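PDB 1WZZ: probable endoglucanase from Gluconacetobacter xylinus, which hydrolyses internal beta-1,4-glucosidic linkages of cellulose and carboxymethylcellulose as a secreted endoglucanase of glycoside hydrolase family 8. Local coordinates for residues Asp213-Asn218 against Gly222-Ala227. Numbering follows the deposited sequence.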
loop_
_atom_site.group_PDB
_atom_site.type_symbol
_atom_site.label_atom_id
_atom_site.label_comp_id
_atom_site.label_asym_id
_atom_site.label_seq_id
_atom_site.Cartn_x
_atom_site.Cartn_y
_atom_site.Cartn_z
ATOM N N ASP A 213 4.131 4.964 10.916
ATOM C CA ASP A 213 3.485 5.326 9.652
ATOM C C ASP A 213 4.514 6.183 8.869
ATOM O O ASP A 213 4.662 6.035 7.648
ATOM C CB ASP A 213 2.242 6.193 9.901
ATOM C CG ASP A 213 1.139 5.464 10.633
ATOM O OD1 ASP A 213 0.872 4.273 10.329
ATOM O OD2 ASP A 213 0.516 6.103 11.522
ATOM N N TRP A 214 5.233 7.060 9.581
ATOM C CA TRP A 214 6.189 7.984 8.946
ATOM C C TRP A 214 7.552 7.932 9.628
ATOM O O TRP A 214 7.663 8.136 10.845
ATOM C CB TRP A 214 5.627 9.405 9.011
ATOM C CG TRP A 214 4.291 9.529 8.344
ATOM C CD1 TRP A 214 3.066 9.494 8.948
ATOM C CD2 TRP A 214 4.051 9.718 6.945
ATOM N NE1 TRP A 214 2.070 9.645 8.010
ATOM C CE2 TRP A 214 2.652 9.788 6.771
ATOM C CE3 TRP A 214 4.884 9.838 5.818
ATOM C CZ2 TRP A 214 2.063 9.978 5.516
ATOM C CZ3 TRP A 214 4.284 10.023 4.557
ATOM C CH2 TRP A 214 2.888 10.092 4.431
ATOM N N LEU A 215 8.578 7.652 8.817
ATOM C CA LEU A 215 9.956 7.490 9.263
ATOM C C LEU A 215 10.864 8.617 8.772
ATOM O O LEU A 215 10.804 8.979 7.617
ATOM C CB LEU A 215 10.505 6.189 8.715
ATOM C CG LEU A 215 11.897 5.730 9.148
ATOM C CD1 LEU A 215 11.848 5.253 10.651
ATOM C CD2 LEU A 215 12.336 4.587 8.229
ATOM N N ALA A 216 11.708 9.153 9.652
ATOM C CA ALA A 216 12.643 10.200 9.233
ATOM C C ALA A 216 14.019 9.556 9.149
ATOM O O ALA A 216 14.414 8.756 10.014
ATOM C CB ALA A 216 12.652 11.347 10.252
ATOM N N VAL A 217 14.760 9.876 8.089
ATOM C CA VAL A 217 16.095 9.342 7.906
ATOM C C VAL A 217 17.015 10.563 7.800
ATOM O O VAL A 217 16.857 11.377 6.895
ATOM C CB VAL A 217 16.213 8.544 6.586
ATOM C CG1 VAL A 217 17.629 7.942 6.460
ATOM C CG2 VAL A 217 15.120 7.452 6.536
ATOM N N ASN A 218 17.954 10.708 8.732
ATOM C CA ASN A 218 18.890 11.844 8.675
ATOM C C ASN A 218 19.705 11.669 7.381
ATOM O O ASN A 218 20.266 10.605 7.120
ATOM C CB ASN A 218 19.792 11.843 9.924
ATOM C CG ASN A 218 20.749 13.039 9.963
ATOM O OD1 ASN A 218 21.708 13.086 9.221
ATOM N ND2 ASN A 218 20.461 14.008 10.816
ATOM N N GLY A 222 22.000 9.066 8.507
ATOM C CA GLY A 222 21.218 7.876 8.207
ATOM C C GLY A 222 20.489 7.397 9.450
ATOM O O GLY A 222 19.806 6.364 9.415
ATOM N N ALA A 223 20.613 8.149 10.543
ATOM C CA ALA A 223 19.943 7.765 11.781
ATOM C C ALA A 223 18.440 7.709 11.493
ATOM O O ALA A 223 17.923 8.538 10.751
ATOM C CB ALA A 223 20.210 8.766 12.861
ATOM N N LEU A 224 17.755 6.739 12.091
ATOM C CA LEU A 224 16.307 6.585 11.889
ATOM C C LEU A 224 15.533 7.052 13.096
ATOM O O LEU A 224 15.916 6.776 14.233
ATOM C CB LEU A 224 15.971 5.113 11.618
ATOM C CG LEU A 224 16.806 4.456 10.516
ATOM C CD1 LEU A 224 16.467 2.983 10.398
ATOM C CD2 LEU A 224 16.537 5.177 9.174
ATOM N N SER A 225 14.431 7.748 12.859
ATOM C CA SER A 225 13.615 8.246 13.951
ATOM C C SER A 225 12.176 8.309 13.496
ATOM O O SER A 225 11.904 8.146 12.310
ATOM C CB SER A 225 14.077 9.647 14.380
ATOM O OG SER A 225 13.970 10.624 13.339
ATOM N N ILE A 226 11.253 8.521 14.431
ATOM C CA ILE A 226 9.844 8.646 14.055
ATOM C C ILE A 226 9.647 10.069 13.519
ATOM O O ILE A 226 9.999 11.038 14.192
ATOM C CB ILE A 226 8.937 8.412 15.275
ATOM C CG1 ILE A 226 9.221 7.019 15.843
ATOM C CG2 ILE A 226 7.468 8.597 14.881
ATOM C CD1 ILE A 226 8.731 6.841 17.281
ATOM N N ALA A 227 9.097 10.219 12.313
ATOM C CA ALA A 227 8.917 11.562 11.744
ATOM C C ALA A 227 8.118 12.503 12.639
ATOM O O ALA A 227 7.092 12.131 13.196
ATOM C CB ALA A 227 8.265 11.478 10.357
#
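Ala216 and Ser225 hold each other through both backbone amides: Ala216 N donates to Ser225 O at 2.8 Å, almost straight, and Ser225 N returns a bond of 3.0 Å to Ala216 O. Two residues closer to the turn, Asn218 N reaches Ala223 O. Gly222 N then closes on Asn218 O at 2.7 Å, but bent (135° at the hydrogen) and from above the carbonyl plane. Gly222 has positive phi, which suits a glycine as the chain swings back into the second strand. The Asn218 carboxamide faces the turn instead, OD1 accepting from Thr221 N. At the far end Ala227 N bonds Trp214 O. The Leu224 CA-H adds a C-H...O contact to Ala216 O. Strands 215-218 and 224-226 thus form an antiparallel beta hairpin, their directions 146° apart; strand 164-167 completes the three-stranded sheet, an addition to the (alpha/alpha)6 barrel of this family. On one face Val217 and Leu224, a non-hydrogen-bonded pair, run alongside each other, with Val217 CG2 3.8 Å from Leu224 CD2; Leu224 also packs on Leu199 and Ala202 of helix 188-202. Leu215 CG stands anti to the backbone N (chi1 -175°), and its CD1 comes back to 3.3 Å from Ser225 O. On the face of Ala216 and Ser225, Ala216 CB meets Ser225 OG at 3.4 Å. Beyond it, Ala227 CB lies against Trp214 CB, 3.6 Å away, while the indole leads off to stack on Trp230. The Trp214 side chain lies about 8 Å from those of Glu49, the proton donor by similarity, and Asp106, the predicted nucleophile.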